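Local coordinates for 2L protein (Yaba-like disease virus, PDB 3IT8) that probably acts as a secreted, MHC class I-like decoy that captures host tumour necrosis factor, at residues M198-V204 with Q278-V283. Numbering follows the deposited sequence.
Sequences MTLECTV and QPVCVV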
ATOM      1  N   MET D 198     -44.469 -20.991  22.361  1.00 90.85           N
ATOM      2  CA  MET D 198     -44.355 -19.537  22.479  1.00 86.94           C
ATOM      3  C   MET D 198     -44.300 -18.778  21.147  1.00 84.08           C
ATOM      4  O   MET D 198     -43.883 -19.320  20.122  1.00 80.51           O
ATOM      5  CB  MET D 198     -43.126 -19.190  23.320  1.00166.07           C
ATOM      6  CG  MET D 198     -42.888 -17.705  23.489  1.00120.75           C
ATOM      7  SD  MET D 198     -41.522 -17.356  24.593  1.00120.75           S
ATOM      8  CE  MET D 198     -42.426 -16.867  26.097  1.00120.75           C
ATOM      9  N   THR D 199     -44.729 -17.516  21.176  1.00 98.77           N
ATOM     10  CA  THR D 199     -44.726 -16.665  19.988  1.00 96.73           C
ATOM     11  C   THR D 199     -44.165 -15.279  20.322  1.00 90.96           C
ATOM     12  O   THR D 199     -44.538 -14.663  21.325  1.00 82.55           O
ATOM     13  CB  THR D 199     -46.161 -16.510  19.401  1.00101.02           C
ATOM     14  OG1 THR D 199     -46.077 -16.414  17.979  1.00 68.14           O
ATOM     15  CG2 THR D 199     -46.857 -15.246  19.931  1.00 68.14           C
ATOM     16  N   LEU D 200     -43.258 -14.793  19.484  1.00 61.70           N
ATOM     17  CA  LEU D 200     -42.668 -13.481  19.703  1.00 64.72           C
ATOM     18  C   LEU D 200     -43.168 -12.497  18.663  1.00 61.40           C
ATOM     19  O   LEU D 200     -43.259 -12.819  17.479  1.00 57.02           O
ATOM     20  CB  LEU D 200     -41.146 -13.574  19.669  1.00 81.31           C
ATOM     21  CG  LEU D 200     -40.592 -14.108  20.988  1.00 62.37           C
ATOM     22  CD1 LEU D 200     -39.133 -14.459  20.852  1.00 62.37           C
ATOM     23  CD2 LEU D 200     -40.799 -13.052  22.059  1.00 62.37           C
ATOM     24  N   GLU D 201     -43.505 -11.298  19.115  1.00 67.42           N
ATOM     25  CA  GLU D 201     -44.017 -10.278  18.229  1.00 63.67           C
ATOM     26  C   GLU D 201     -43.261  -8.978  18.396  1.00 66.92           C
ATOM     27  O   GLU D 201     -43.332  -8.337  19.450  1.00 67.70           O
ATOM     28  CB  GLU D 201     -45.491 -10.043  18.520  1.00164.75           C
ATOM     29  CG  GLU D 201     -46.126  -9.017  17.624  1.00123.30           C
ATOM     30  CD  GLU D 201     -47.549  -8.729  18.026  1.00123.30           C
ATOM     31  OE1 GLU D 201     -48.346  -9.689  18.092  1.00123.30           O
ATOM     32  OE2 GLU D 201     -47.872  -7.548  18.281  1.00123.30           O
ATOM     33  N   CYS D 202     -42.545  -8.589  17.345  1.00 64.96           N
ATOM     34  CA  CYS D 202     -41.770  -7.355  17.334  1.00 65.24           C
ATOM     35  C   CYS D 202     -42.638  -6.314  16.651  1.00 66.33           C
ATOM     36  O   CYS D 202     -43.046  -6.515  15.518  1.00 65.03           O
ATOM     37  CB  CYS D 202     -40.488  -7.563  16.529  1.00107.66           C
ATOM     38  SG  CYS D 202     -39.203  -6.299  16.735  1.00 84.85           S
ATOM     39  N   THR D 203     -42.953  -5.220  17.333  1.00 75.28           N
ATOM     40  CA  THR D 203     -43.769  -4.193  16.702  1.00 64.64           C
ATOM     41  C   THR D 203     -43.035  -2.864  16.702  1.00 78.13           C
ATOM     42  O   THR D 203     -42.587  -2.370  17.744  1.00 70.93           O
ATOM     43  CB  THR D 203     -45.117  -4.005  17.405  1.00116.52           C
ATOM     44  OG1 THR D 203     -45.070  -2.820  18.201  1.00 65.67           O
ATOM     45  CG2 THR D 203     -45.436  -5.195  18.286  1.00 65.67           C
ATOM     46  N   VAL D 204     -42.917  -2.297  15.508  1.00 44.32           N
ATOM     47  CA  VAL D 204     -42.234  -1.028  15.305  1.00 40.04           C
ATOM     48  C   VAL D 204     -43.297   0.025  14.994  1.00 48.88           C
ATOM     49  O   VAL D 204     -44.034  -0.098  14.029  1.00 49.99           O
ATOM     50  CB  VAL D 204     -41.215  -1.157  14.142  1.00 51.11           C
ATOM     51  CG1 VAL D 204     -40.318   0.074  14.087  1.00 35.64           C
ATOM     52  CG2 VAL D 204     -40.388  -2.422  14.327  1.00 35.64           C
ATOM     53  N   GLN D 278     -33.874 -18.193  22.692  1.00 80.19           N
ATOM     54  CA  GLN D 278     -34.982 -17.257  22.552  1.00 80.19           C
ATOM     55  C   GLN D 278     -34.470 -16.061  21.769  1.00 80.19           C
ATOM     56  O   GLN D 278     -33.649 -15.288  22.262  1.00 80.19           O
ATOM     57  CB  GLN D 278     -35.500 -16.782  23.905  1.00184.40           C
ATOM     58  CG  GLN D 278     -36.681 -15.845  23.761  1.00113.39           C
ATOM     59  CD  GLN D 278     -37.158 -15.292  25.078  1.00113.39           C
ATOM     60  OE1 GLN D 278     -36.471 -14.494  25.719  1.00113.39           O
ATOM     61  NE2 GLN D 278     -38.344 -15.716  25.498  1.00113.39           N
ATOM     62  N   PRO D 279     -34.966 -15.887  20.537  1.00 65.84           N
ATOM     63  CA  PRO D 279     -34.519 -14.768  19.717  1.00 65.83           C
ATOM     64  C   PRO D 279     -34.782 -13.407  20.332  1.00 62.45           C
ATOM     65  O   PRO D 279     -35.642 -13.242  21.204  1.00 62.33           O
ATOM     66  CB  PRO D 279     -35.292 -14.970  18.421  1.00168.01           C
ATOM     67  CG  PRO D 279     -36.586 -15.498  18.911  1.00138.57           C
ATOM     68  CD  PRO D 279     -36.142 -16.530  19.926  1.00 69.05           C
ATOM     69  N   VAL D 280     -33.994 -12.450  19.865  1.00 56.21           N
ATOM     70  CA  VAL D 280     -34.087 -11.064  20.259  1.00 58.59           C
ATOM     71  C   VAL D 280     -34.382 -10.365  18.923  1.00 56.59           C
ATOM     72  O   VAL D 280     -33.967 -10.835  17.860  1.00 46.95           O
ATOM     73  CB  VAL D 280     -32.762 -10.586  20.852  1.00 88.31           C
ATOM     74  CG1 VAL D 280     -31.653 -10.704  19.833  1.00 60.39           C
ATOM     75  CG2 VAL D 280     -32.905  -9.178  21.304  1.00 60.39           C
ATOM     76  N   CYS D 281     -35.117  -9.267  18.953  1.00 64.37           N
ATOM     77  CA  CYS D 281     -35.454  -8.594  17.713  1.00 60.25           C
ATOM     78  C   CYS D 281     -34.467  -7.484  17.355  1.00 57.89           C
ATOM     79  O   CYS D 281     -34.245  -6.564  18.145  1.00 58.63           O
ATOM     80  CB  CYS D 281     -36.873  -8.015  17.806  1.00153.81           C
ATOM     81  SG  CYS D 281     -37.489  -7.291  16.252  1.00100.92           S
ATOM     82  N   VAL D 282     -33.865  -7.581  16.168  1.00 46.95           N
ATOM     83  CA  VAL D 282     -32.943  -6.549  15.694  1.00 42.94           C
ATOM     84  C   VAL D 282     -33.653  -5.780  14.584  1.00 53.34           C
ATOM     85  O   VAL D 282     -34.010  -6.352  13.558  1.00 44.40           O
ATOM     86  CB  VAL D 282     -31.644  -7.132  15.123  1.00 55.11           C
ATOM     87  CG1 VAL D 282     -30.663  -6.006  14.867  1.00 36.89           C
ATOM     88  CG2 VAL D 282     -31.042  -8.143  16.093  1.00 36.89           C
ATOM     89  N   VAL D 283     -33.853  -4.485  14.801  1.00 41.14           N
ATOM     90  CA  VAL D 283     -34.545  -3.617  13.851  1.00 32.88           C
ATOM     91  C   VAL D 283     -33.625  -2.724  13.039  1.00 40.80           C
ATOM     92  O   VAL D 283     -32.872  -1.932  13.606  1.00 41.39           O
ATOM     93  CB  VAL D 283     -35.545  -2.726  14.595  1.00 58.27           C
ATOM     94  CG1 VAL D 283     -36.085  -1.654  13.680  1.00 37.60           C
ATOM     95  CG2 VAL D 283     -36.666  -3.585  15.146  1.00 37.60           C
TER
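Strands 198-204 and 279-283 run nearly parallel, 19° between their directions and 8.3 Å between their axes at closest approach, and they face each other from separate sheets, drawing nearest at Cys202 and Cys281, whose CA atoms lie 6.4 Å apart. A disulfide spans this gap, with 2.0 Å between Cys202 SG and Cys281 SG. At both cysteines the trans chi1 (-165° at Cys202) swings the sulfur away from the backbone N and toward the facing strand, and the near-perpendicular chi3 of -90° completes the link. Cysteine suits both places because it is small and can form a covalent tie where no backbone hydrogen bond joins the strands. This is the B-to-F disulfide of an immunoglobulin domain, pinning the four-stranded sheet to the three-stranded one; Trp216 of strand 213-218 packs against Cys202, as the strand C tryptophan of this fold does, and also touches Leu200 and Pro279. Beyond the disulfide, Val283 uses one branch twice: its CG2 lies 4.0 Å from Val204 CG2 and also touches Cys202 SG. The compact, beta-branched valines put methyls between the sheets while favouring extended backbone. On the other side of the disulfide Leu200 sends CD1 to Pro279 CG at 3.4 Å, meeting CG and CD of the proline ring, and the same methyl brushes the aliphatic CG of Gln278. At this end the extended chain of Gln278 reaches across so that NE2 donates a weak hydrogen bond to SD of Met198, 3.7 Å away, where the flexible methionine chain, bent at its last torsion, offers a polarisable acceptor.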